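Local coordinates for 6-phosphogluconolactonase (Trypanosoma cruzi, PDB 6VYE), which probably hydrolyses 6-phosphogluconolactone to 6-phosphogluconate, the second step of the oxidative pentose phosphate pathway, at residues V112-D116 and Y138-I142; A156-V160 and M187-V191; T174-F178 and R206-P211. All coordinates share one frame; numbering follows the deposited sequence.

The three contacts have centres about 13 to 15 Å apart and touch one another. Contact 1 holds helix 128-146 against a loop. The same helix reaches contact 2 through a salt bridge of 2.9 Å between Glu139 OE2 and Arg189 NH2, while Ile142 CG2 packs 3.5 Å from Pro159 CB. It also meets contact 3, with Ile142 CD1 4.0 Å from Leu209 CD2. Contacts 2 and 3, whose segments alternate along the chain, join where Arg189 O lies 2.7 Å from Thr210 OG1, a probable hydrogen bond. Contact 3 alone of the three holds the phosphate ion, probably from the crystallisation liquor and bound by Arg206, His173 and Arg85, and so lies at the probable substrate pocket.

Contact 1: residues V112-D116 and Y138-I142; sequences VVPVD and YEKKI
Tyr138 and Val113 join helix 128-146 to the loop 112-116, the packing of a helix on a loop that borders strand 77-85 within the Rossmann-like alpha/beta fold of this family. The Tyr138 side chain carries much of the contact. Its CB points toward the loop, and CG anti to the backbone N (chi1 -159°) carries the ring under Val115. CG, CD2 and CE2 pass beneath Val115 CG2, which sits almost exactly over the ring centre, 3.5 Å from the centroid, as a CH-pi contact. On the opposite face Ile142 CG1 lies nearer the rim, so aliphatic groups sandwich the ring. CD1 runs beside Val115 CA, and CE1 comes 3.3 Å from Pro114 O. At the tip, OH donates to Val113 O over 2.7 Å, the oxygen lying at the ring edge and the bond running nearly straight on to the carbonyl (C=O...O angle 165°). The same hydroxyl also bonds Phe81 N, so it is held by both the loop and strand 77-85. One turn later Lys141 slides antiparallel past Val113, its CD 3.5 Å from CG1. Its NZ makes a weak 3.2 Å bond to Pro114 O and donates to a water 3.0 Å away, which weakly accepts from Asp116 N.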
ATOM      1  N   VAL A 112     -11.066  -5.776 -10.351  1.00 17.04           N
ATOM      2  CA  VAL A 112      -9.924  -4.879 -10.650  1.00 16.71           C
ATOM      3  C   VAL A 112     -10.445  -3.462 -10.566  1.00 15.22           C
ATOM      4  O   VAL A 112     -11.307  -3.131 -11.363  1.00 14.93           O
ATOM      5  CB  VAL A 112      -9.312  -5.204 -12.026  1.00 17.01           C
ATOM      6  CG1 VAL A 112      -8.165  -4.264 -12.348  1.00 18.31           C
ATOM      7  CG2 VAL A 112      -8.876  -6.646 -12.083  1.00 18.05           C
ATOM      8  N   VAL A 113      -9.929  -2.669  -9.640  1.00 15.50           N
ATOM      9  CA  VAL A 113     -10.504  -1.331  -9.341  1.00 16.39           C
ATOM     10  C   VAL A 113      -9.396  -0.292  -9.425  1.00 15.83           C
ATOM     11  O   VAL A 113      -8.856   0.116  -8.409  1.00 17.23           O
ATOM     12  CB  VAL A 113     -11.220  -1.371  -7.974  1.00 16.36           C
ATOM     13  CG1 VAL A 113     -12.132  -0.178  -7.790  1.00 15.97           C
ATOM     14  CG2 VAL A 113     -11.996  -2.681  -7.808  1.00 16.18           C
ATOM     15  N   PRO A 114      -9.017   0.145 -10.644  1.00 17.46           N
ATOM     16  CA  PRO A 114      -7.985   1.168 -10.832  1.00 18.21           C
ATOM     17  C   PRO A 114      -8.488   2.567 -10.451  1.00 18.82           C
ATOM     18  O   PRO A 114      -9.692   2.770 -10.354  1.00 19.50           O
ATOM     19  CB  PRO A 114      -7.685   1.203 -12.339  1.00 19.54           C
ATOM     20  CG  PRO A 114      -8.643   0.199 -12.979  1.00 19.81           C
ATOM     21  CD  PRO A 114      -9.620  -0.270 -11.916  1.00 18.89           C
ATOM     22  N   VAL A 115      -7.568   3.491 -10.206  1.00 18.70           N
ATOM     23  CA  VAL A 115      -7.899   4.937 -10.070  1.00 21.14           C
ATOM     24  C   VAL A 115      -8.244   5.460 -11.477  1.00 23.47           C
ATOM     25  O   VAL A 115      -7.513   5.141 -12.422  1.00 22.21           O
ATOM     26  CB  VAL A 115      -6.726   5.678  -9.404  1.00 21.61           C
ATOM     27  CG1 VAL A 115      -6.919   7.190  -9.375  1.00 23.60           C
ATOM     28  CG2 VAL A 115      -6.455   5.154  -8.003  1.00 20.56           C
ATOM     29  N   ASP A 116      -9.340   6.196 -11.634  1.00 30.03           N
ATOM     30  CA  ASP A 116      -9.659   6.891 -12.916  1.00 35.57           C
ATOM     31  C   ASP A 116      -8.628   8.010 -13.106  1.00 36.07           C
ATOM     32  O   ASP A 116      -8.586   8.894 -12.254  1.00 35.47           O
ATOM     33  CB  ASP A 116     -11.102   7.412 -12.954  1.00 39.71           C
ATOM     34  CG  ASP A 116     -11.653   7.536 -14.373  1.00 45.17           C
ATOM     35  OD1 ASP A 116     -11.840   6.490 -15.031  1.00 46.58           O
ATOM     36  OD2 ASP A 116     -11.904   8.664 -14.806  1.00 50.42           O
ATOM     37  N   TYR A 138     -12.174   8.201  -6.405  1.00 17.15           N
ATOM     38  CA  TYR A 138     -11.716   6.872  -5.938  1.00 17.13           C
ATOM     39  C   TYR A 138     -12.320   6.577  -4.570  1.00 17.75           C
ATOM     40  O   TYR A 138     -12.778   5.447  -4.352  1.00 18.65           O
ATOM     41  CB  TYR A 138     -10.194   6.772  -5.962  1.00 17.29           C
ATOM     42  CG  TYR A 138      -9.676   5.364  -5.999  1.00 16.32           C
ATOM     43  CD1 TYR A 138     -10.082   4.494  -6.989  1.00 17.77           C
ATOM     44  CD2 TYR A 138      -8.731   4.921  -5.095  1.00 17.71           C
ATOM     45  CE1 TYR A 138      -9.594   3.201  -7.060  1.00 17.65           C
ATOM     46  CE2 TYR A 138      -8.228   3.630  -5.153  1.00 17.76           C
ATOM     47  CZ  TYR A 138      -8.671   2.765  -6.130  1.00 17.41           C
ATOM     48  OH  TYR A 138      -8.205   1.484  -6.211  1.00 18.41           O
ATOM     49  N   GLU A 139     -12.365   7.552  -3.672  1.00 19.17           N
ATOM     50  CA  GLU A 139     -13.053   7.388  -2.359  1.00 20.54           C
ATOM     51  C   GLU A 139     -14.497   6.883  -2.565  1.00 20.73           C
ATOM     52  O   GLU A 139     -14.907   5.914  -1.853  1.00 19.23           O
ATOM     53  CB  GLU A 139     -13.030   8.687  -1.555  1.00 22.13           C
ATOM     54  CG  GLU A 139     -13.412   8.488  -0.097  1.00 24.69           C
ATOM     55  CD  GLU A 139     -12.754   9.437   0.914  1.00 28.79           C
ATOM     56  OE1 GLU A 139     -11.734  10.109   0.586  1.00 30.80           O
ATOM     57  OE2 GLU A 139     -13.236   9.479   2.058  1.00 31.90           O
ATOM     58  N   LYS A 140     -15.252   7.476  -3.497  1.00 20.45           N
ATOM     59  CA  LYS A 140     -16.675   7.096  -3.726  1.00 22.80           C
ATOM     60  C   LYS A 140     -16.717   5.651  -4.250  1.00 20.00           C
ATOM     61  O   LYS A 140     -17.563   4.879  -3.810  1.00 17.94           O
ATOM     62  CB  LYS A 140     -17.369   8.061  -4.692  1.00 27.53           C
ATOM     63  CG  LYS A 140     -17.505   9.505  -4.210  1.00 32.97           C
ATOM     64  CD  LYS A 140     -17.786  10.478  -5.388  1.00 38.42           C
ATOM     65  CE  LYS A 140     -17.276  11.903  -5.195  1.00 44.49           C
ATOM     66  NZ  LYS A 140     -16.573  12.426  -6.402  1.00 42.68           N
ATOM     67  N   LYS A 141     -15.785   5.286  -5.121  1.00 19.75           N
ATOM     68  CA  LYS A 141     -15.710   3.935  -5.717  1.00 21.55           C
ATOM     69  C   LYS A 141     -15.461   2.925  -4.585  1.00 19.84           C
ATOM     70  O   LYS A 141     -16.212   1.964  -4.482  1.00 18.54           O
ATOM     71  CB  LYS A 141     -14.634   3.951  -6.806  1.00 25.70           C
ATOM     72  CG  LYS A 141     -14.731   2.832  -7.830  1.00 29.54           C
ATOM     73  CD  LYS A 141     -13.632   2.840  -8.863  1.00 35.36           C
ATOM     74  CE  LYS A 141     -13.932   3.663 -10.090  1.00 39.38           C
ATOM     75  NZ  LYS A 141     -12.684   3.875 -10.862  1.00 44.84           N
ATOM     76  N   ILE A 142     -14.471   3.179  -3.719  1.00 19.36           N
ATOM     77  CA  ILE A 142     -14.111   2.271  -2.595  1.00 19.15           C
ATOM     78  C   ILE A 142     -15.332   2.132  -1.672  1.00 19.04           C
ATOM     79  O   ILE A 142     -15.587   1.012  -1.211  1.00 18.33           O
ATOM     80  CB  ILE A 142     -12.872   2.761  -1.817  1.00 18.56           C
ATOM     81  CG1 ILE A 142     -11.610   2.836  -2.680  1.00 19.50           C
ATOM     82  CG2 ILE A 142     -12.661   1.874  -0.590  1.00 19.12           C
ATOM     83  CD1 ILE A 142     -10.423   3.513  -1.989  1.00 19.69           C
TER
HETATM   84  O   HOH W   1     -12.031   6.474  -9.595  1.00 23.79           O

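Contact 2: residues A156-V160 and M187-V191; sequences AEIPV and MHRAV
Glu139 OE2, on helix 128-146, is gripped by two groups of residues 187-191, the Arg189 NH2 in a salt bridge and the backbone N of Ala190, the residue that packs on Pro159. The other carboxylate oxygen, OE1, takes the N-H of Val191. The Ala190 methyl fits against the proline ring, its CB 3.6 Å from Pro159 CD and 4.0 Å from CG. In the fold, residues 157-158 form a weakly bonded strand antiparallel to 149-150, and residues 187-191 lead into strand 191-194, the edge of the large mixed sheet. The contact thus lays the small strand pair against the entry to that edge strand. Further along, the carbonyl oxygen of His188 is hemmed in by two methyl groups, Ile158 CD1 at 3.2 Å and Ala156 CB at 3.5 Å, which approach from directions roughly at right angles to each other. Ile158 reaches the oxygen through its bent chain rather than by the direction of its CB. With CD1 turned back at chi2 (-64°), the methyl lies more than an ångström closer to His188 O than CG1 does. Ala156, next to an unmodelled break and poorly ordered, also touches the histidine ring, its CB lying near the ring plane 3.7 Å from ND1. CG of His188 sits beside its own backbone N (chi1 -65°), which turns that edge to the alanine.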
ATOM      1  N   ALA A 156     -16.326  10.693  10.719  1.00 64.29           N
ATOM      2  CA  ALA A 156     -15.729  10.149   9.473  1.00 65.32           C
ATOM      3  C   ALA A 156     -16.048   8.655   9.348  1.00 57.23           C
ATOM      4  O   ALA A 156     -15.906   7.917  10.349  1.00 59.38           O
ATOM      5  CB  ALA A 156     -14.233  10.387   9.436  1.00 69.10           C
ATOM      6  N   GLU A 157     -16.467   8.232   8.155  1.00 52.69           N
ATOM      7  CA  GLU A 157     -16.730   6.808   7.835  1.00 47.62           C
ATOM      8  C   GLU A 157     -15.633   6.328   6.877  1.00 41.00           C
ATOM      9  O   GLU A 157     -15.357   6.956   5.857  1.00 36.91           O
ATOM     10  CB  GLU A 157     -18.148   6.629   7.301  1.00 52.50           C
ATOM     11  CG  GLU A 157     -18.962   5.683   8.149  1.00 57.81           C
ATOM     12  CD  GLU A 157     -20.464   5.789   7.995  1.00 59.78           C
ATOM     13  OE1 GLU A 157     -21.013   6.845   8.357  1.00 55.27           O
ATOM     14  OE2 GLU A 157     -21.071   4.805   7.531  1.00 65.13           O
ATOM     15  N   ILE A 158     -14.989   5.243   7.247  1.00 36.06           N
ATOM     16  CA  ILE A 158     -13.755   4.778   6.582  1.00 32.43           C
ATOM     17  C   ILE A 158     -14.063   3.379   6.063  1.00 29.57           C
ATOM     18  O   ILE A 158     -14.727   2.583   6.728  1.00 23.30           O
ATOM     19  CB  ILE A 158     -12.572   4.876   7.576  1.00 35.49           C
ATOM     20  CG1 ILE A 158     -12.360   6.321   8.039  1.00 36.88           C
ATOM     21  CG2 ILE A 158     -11.283   4.316   7.000  1.00 36.71           C
ATOM     22  CD1 ILE A 158     -11.961   7.262   6.924  1.00 37.13           C
ATOM     23  N   PRO A 159     -13.648   3.067   4.822  1.00 24.92           N
ATOM     24  CA  PRO A 159     -13.640   1.690   4.362  1.00 22.45           C
ATOM     25  C   PRO A 159     -12.561   0.937   5.145  1.00 18.99           C
ATOM     26  O   PRO A 159     -11.569   1.512   5.532  1.00 18.31           O
ATOM     27  CB  PRO A 159     -13.354   1.803   2.863  1.00 23.91           C
ATOM     28  CG  PRO A 159     -12.541   3.073   2.763  1.00 27.46           C
ATOM     29  CD  PRO A 159     -13.075   4.000   3.846  1.00 26.05           C
ATOM     30  N   VAL A 160     -12.818  -0.335   5.408  1.00 17.34           N
ATOM     31  CA  VAL A 160     -11.913  -1.223   6.168  1.00 16.95           C
ATOM     32  C   VAL A 160     -11.378  -2.225   5.154  1.00 15.70           C
ATOM     33  O   VAL A 160     -12.143  -3.059   4.690  1.00 15.55           O
ATOM     34  CB  VAL A 160     -12.625  -1.868   7.367  1.00 18.12           C
ATOM     35  CG1 VAL A 160     -11.770  -2.923   8.055  1.00 18.62           C
ATOM     36  CG2 VAL A 160     -13.029  -0.808   8.378  1.00 18.80           C
ATOM     37  N   MET A 187      -6.651  12.429   8.675  1.00 28.89           N
ATOM     38  CA  MET A 187      -7.312  11.474   9.613  1.00 31.73           C
ATOM     39  C   MET A 187      -8.831  11.451   9.411  1.00 30.74           C
ATOM     40  O   MET A 187      -9.476  10.727  10.170  1.00 33.32           O
ATOM     41  CB  MET A 187      -6.996  11.770  11.086  1.00 34.43           C
ATOM     42  CG  MET A 187      -5.571  11.373  11.526  1.00 37.95           C
ATOM     43  SD  MET A 187      -4.898   9.693  11.123  1.00 40.61           S
ATOM     44  CE  MET A 187      -3.142  10.066  11.198  1.00 43.66           C
ATOM     45  N   HIS A 188      -9.391  12.131   8.412  1.00 32.00           N
ATOM     46  CA  HIS A 188     -10.858  12.084   8.146  1.00 33.34           C
ATOM     47  C   HIS A 188     -11.149  11.437   6.784  1.00 33.20           C
ATOM     48  O   HIS A 188     -11.904  10.450   6.774  1.00 40.15           O
ATOM     49  CB  HIS A 188     -11.455  13.462   8.448  1.00 37.69           C
ATOM     50  CG  HIS A 188     -11.311  13.751   9.909  1.00 42.97           C
ATOM     51  ND1 HIS A 188     -12.097  13.111  10.870  1.00 42.75           N
ATOM     52  CD2 HIS A 188     -10.399  14.484  10.593  1.00 41.27           C
ATOM     53  CE1 HIS A 188     -11.712  13.499  12.072  1.00 39.98           C
ATOM     54  NE2 HIS A 188     -10.671  14.343  11.928  1.00 39.42           N
ATOM     55  N   ARG A 189     -10.495  11.883   5.711  1.00 30.82           N
ATOM     56  CA  ARG A 189     -10.680  11.357   4.334  1.00 28.40           C
ATOM     57  C   ARG A 189      -9.987   9.984   4.205  1.00 24.37           C
ATOM     58  O   ARG A 189      -8.893   9.805   4.767  1.00 22.56           O
ATOM     59  CB  ARG A 189     -10.068  12.311   3.299  1.00 30.84           C
ATOM     60  CG  ARG A 189     -10.475  13.775   3.355  1.00 33.56           C
ATOM     61  CD  ARG A 189     -11.951  14.066   3.487  1.00 40.54           C
ATOM     62  NE  ARG A 189     -12.800  13.059   2.871  1.00 44.45           N
ATOM     63  CZ  ARG A 189     -14.079  12.849   3.195  1.00 52.23           C
ATOM     64  NH1 ARG A 189     -14.677  13.596   4.114  1.00 51.24           N
ATOM     65  NH2 ARG A 189     -14.766  11.889   2.589  1.00 53.92           N
ATOM     66  N   ALA A 190     -10.579   9.043   3.466  1.00 22.05           N
ATOM     67  CA  ALA A 190     -10.001   7.698   3.217  1.00 19.52           C
ATOM     68  C   ALA A 190      -8.883   7.793   2.173  1.00 19.13           C
ATOM     69  O   ALA A 190      -7.988   6.931   2.201  1.00 16.91           O
ATOM     70  CB  ALA A 190     -11.073   6.759   2.755  1.00 19.82           C
ATOM     71  N   VAL A 191      -8.984   8.766   1.248  1.00 17.93           N
ATOM     72  CA  VAL A 191      -8.095   8.975   0.064  1.00 18.10           C
ATOM     73  C   VAL A 191      -7.728  10.463  -0.015  1.00 19.52           C
ATOM     74  O   VAL A 191      -8.564  11.316   0.284  1.00 18.44           O
ATOM     75  CB  VAL A 191      -8.777   8.552  -1.246  1.00 19.82           C
ATOM     76  CG1 VAL A 191      -7.757   8.437  -2.370  1.00 20.01           C
ATOM     77  CG2 VAL A 191      -9.602   7.272  -1.102  1.00 21.23           C
TER

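Contact 3: residues T174-F178 and R206-P211; sequences TASIF and RVTLTP. With PO4 (phosphate ion), chain D.
The phosphate site is bordered here by Arg206 and the loop 174-178; the ion is probably from the crystallisation liquor and may mark where the substrate phosphate binds. Arg206 NH2 bonds phosphate O4 at 2.6 Å and NH1 bonds O1 at 2.9 Å; His173 and Arg85 hold the ion as well. NH1 also donates to Ser176 OG, 2.7 Å away and close to the guanidinium plane. Ser176, itself held by Asp83, is placed to steady the guanidinium. Phe178 presents its CE1 and CZ to NH1, which lies at the ring edge, the ring and guanidinium planes being 73° apart. Deeper in, Ser176 N donates to Thr208 OG1 over 3.2 Å in a fairly straight bond (161°). The threonine hydroxyl, placed anti to its own N (chi1 -176°), donates a hydrogen bond to Leu209 O at 2.8 Å. Ile177 CD1 lies 3.3 Å from that same carbonyl oxygen and 3.8 Å from Pro211 CD. Residues 175-178 run nearly at right angles to 206-211, and strand 206-209 lies antiparallel between 77-85 and 191-194. Val207 turns its CB away from the loop, and its side chain touches Ser134 and Ala135 of helix 128-146, while Thr210 occupies the N-cap position of helix 211-215.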
ATOM      1  N   THR A 174       5.624   6.072   2.528  1.00 17.02           N
ATOM      2  CA  THR A 174       4.901   4.861   2.090  1.00 16.76           C
ATOM      3  C   THR A 174       3.669   5.335   1.333  1.00 16.74           C
ATOM      4  O   THR A 174       3.276   6.507   1.521  1.00 16.86           O
ATOM      5  CB  THR A 174       4.676   3.899   3.258  1.00 16.56           C
ATOM      6  OG1 THR A 174       4.207   2.716   2.622  1.00 21.81           O
ATOM      7  CG2 THR A 174       3.648   4.361   4.256  1.00 16.36           C
ATOM      8  N   ALA A 175       3.120   4.462   0.480  1.00 16.95           N
ATOM      9  CA  ALA A 175       2.123   4.788  -0.559  1.00 16.69           C
ATOM     10  C   ALA A 175       2.629   6.022  -1.303  1.00 16.68           C
ATOM     11  O   ALA A 175       3.747   5.926  -1.846  1.00 18.27           O
ATOM     12  CB  ALA A 175       0.760   4.935   0.051  1.00 18.47           C
ATOM     13  N   SER A 176       1.852   7.096  -1.383  1.00 16.39           N
ATOM     14  CA  SER A 176       2.351   8.443  -1.759  1.00 17.63           C
ATOM     15  C   SER A 176       2.055   9.413  -0.601  1.00 18.41           C
ATOM     16  O   SER A 176       1.691  10.598  -0.835  1.00 19.72           O
ATOM     17  CB  SER A 176       1.826   8.893  -3.114  1.00 17.65           C
ATOM     18  OG  SER A 176       2.562   8.259  -4.169  1.00 17.97           O
ATOM     19  N   ILE A 177       2.252   8.929   0.623  1.00 17.80           N
ATOM     20  CA  ILE A 177       2.178   9.780   1.841  1.00 17.20           C
ATOM     21  C   ILE A 177       3.584  10.362   2.101  1.00 17.41           C
ATOM     22  O   ILE A 177       4.434   9.646   2.593  1.00 15.38           O
ATOM     23  CB  ILE A 177       1.594   9.003   3.035  1.00 16.55           C
ATOM     24  CG1 ILE A 177       0.253   8.343   2.697  1.00 16.02           C
ATOM     25  CG2 ILE A 177       1.442   9.937   4.226  1.00 16.71           C
ATOM     26  CD1 ILE A 177      -0.195   7.323   3.730  1.00 14.46           C
ATOM     27  N   PHE A 178       3.773  11.649   1.781  1.00 17.48           N
ATOM     28  CA  PHE A 178       5.024  12.427   1.932  1.00 17.50           C
ATOM     29  C   PHE A 178       4.830  13.486   3.016  1.00 15.59           C
ATOM     30  O   PHE A 178       3.731  14.066   3.140  1.00 16.89           O
ATOM     31  CB  PHE A 178       5.377  13.060   0.576  1.00 18.33           C
ATOM     32  CG  PHE A 178       5.759  12.080  -0.523  1.00 19.07           C
ATOM     33  CD1 PHE A 178       4.836  11.672  -1.472  1.00 20.72           C
ATOM     34  CD2 PHE A 178       7.061  11.604  -0.641  1.00 20.46           C
ATOM     35  CE1 PHE A 178       5.177  10.788  -2.493  1.00 20.58           C
ATOM     36  CE2 PHE A 178       7.401  10.703  -1.643  1.00 21.25           C
ATOM     37  CZ  PHE A 178       6.459  10.302  -2.579  1.00 20.44           C
ATOM     38  N   ARG A 206       0.024  12.318  -7.183  1.00 18.57           N
ATOM     39  CA  ARG A 206      -0.455  10.951  -6.888  1.00 20.00           C
ATOM     40  C   ARG A 206      -1.731  11.046  -6.075  1.00 21.92           C
ATOM     41  O   ARG A 206      -1.927  12.067  -5.354  1.00 19.68           O
ATOM     42  CB  ARG A 206       0.581  10.139  -6.129  1.00 19.95           C
ATOM     43  CG  ARG A 206       1.844   9.884  -6.940  1.00 19.53           C
ATOM     44  CD  ARG A 206       2.943  10.754  -6.444  1.00 19.69           C
ATOM     45  NE  ARG A 206       4.205  10.446  -7.072  1.00 20.61           N
ATOM     46  CZ  ARG A 206       5.093   9.582  -6.630  1.00 21.02           C
ATOM     47  NH1 ARG A 206       4.830   8.826  -5.581  1.00 22.95           N
ATOM     48  NH2 ARG A 206       6.234   9.420  -7.288  1.00 23.82           N
ATOM     49  N   VAL A 207      -2.601  10.066  -6.299  1.00 19.87           N
ATOM     50  CA  VAL A 207      -3.761   9.795  -5.419  1.00 20.25           C
ATOM     51  C   VAL A 207      -3.251   8.711  -4.475  1.00 17.62           C
ATOM     52  O   VAL A 207      -2.498   7.870  -4.960  1.00 15.48           O
ATOM     53  CB  VAL A 207      -4.982   9.352  -6.249  1.00 21.72           C
ATOM     54  CG1 VAL A 207      -6.143   8.946  -5.363  1.00 21.96           C
ATOM     55  CG2 VAL A 207      -5.392  10.453  -7.217  1.00 21.24           C
ATOM     56  N   THR A 208      -3.587   8.781  -3.194  1.00 15.27           N
ATOM     57  CA  THR A 208      -3.034   7.886  -2.163  1.00 15.77           C
ATOM     58  C   THR A 208      -4.106   7.646  -1.110  1.00 16.23           C
ATOM     59  O   THR A 208      -4.896   8.573  -0.814  1.00 14.93           O
ATOM     60  CB  THR A 208      -1.720   8.430  -1.555  1.00 15.94           C
ATOM     61  OG1 THR A 208      -1.195   7.472  -0.639  1.00 14.12           O
ATOM     62  CG2 THR A 208      -1.867   9.750  -0.827  1.00 16.24           C
ATOM     63  N   LEU A 209      -4.084   6.448  -0.546  1.00 15.72           N
ATOM     64  CA  LEU A 209      -4.773   6.144   0.714  1.00 16.64           C
ATOM     65  C   LEU A 209      -4.063   6.930   1.814  1.00 15.55           C
ATOM     66  O   LEU A 209      -2.833   7.263   1.679  1.00 13.15           O
ATOM     67  CB  LEU A 209      -4.749   4.637   1.013  1.00 17.00           C
ATOM     68  CG  LEU A 209      -5.433   3.732  -0.018  1.00 17.62           C
ATOM     69  CD1 LEU A 209      -5.365   2.287   0.478  1.00 18.01           C
ATOM     70  CD2 LEU A 209      -6.877   4.141  -0.310  1.00 18.07           C
ATOM     71  N   THR A 210      -4.835   7.219   2.854  1.00 14.24           N
ATOM     72  CA  THR A 210      -4.409   8.100   3.948  1.00 15.42           C
ATOM     73  C   THR A 210      -3.929   7.229   5.100  1.00 15.23           C
ATOM     74  O   THR A 210      -4.205   6.027   5.159  1.00 14.21           O
ATOM     75  CB  THR A 210      -5.570   9.025   4.317  1.00 15.82           C
ATOM     76  OG1 THR A 210      -6.675   8.206   4.722  1.00 15.23           O
ATOM     77  CG2 THR A 210      -5.933   9.926   3.159  1.00 16.47           C
ATOM     78  N   PRO A 211      -3.221   7.820   6.073  1.00 15.09           N
ATOM     79  CA  PRO A 211      -2.894   7.086   7.298  1.00 15.50           C
ATOM     80  C   PRO A 211      -4.141   6.469   7.961  1.00 16.07           C
ATOM     81  O   PRO A 211      -4.097   5.317   8.338  1.00 18.24           O
ATOM     82  CB  PRO A 211      -2.153   8.145   8.138  1.00 13.98           C
ATOM     83  CG  PRO A 211      -1.565   9.076   7.109  1.00 14.21           C
ATOM     84  CD  PRO A 211      -2.638   9.170   6.031  1.00 14.45           C
TER
HETATM   85  P   PO4 D 302       7.470   6.489  -5.161  1.00 33.15           P
HETATM   86  O1  PO4 D 302       6.211   6.649  -4.260  1.00 36.11           O
HETATM   87  O2  PO4 D 302       7.782   5.036  -5.329  1.00 35.10           O
HETATM   88  O3  PO4 D 302       8.684   7.124  -4.527  1.00 36.63           O
HETATM   89  O4  PO4 D 302       7.194   7.173  -6.495  1.00 35.92           O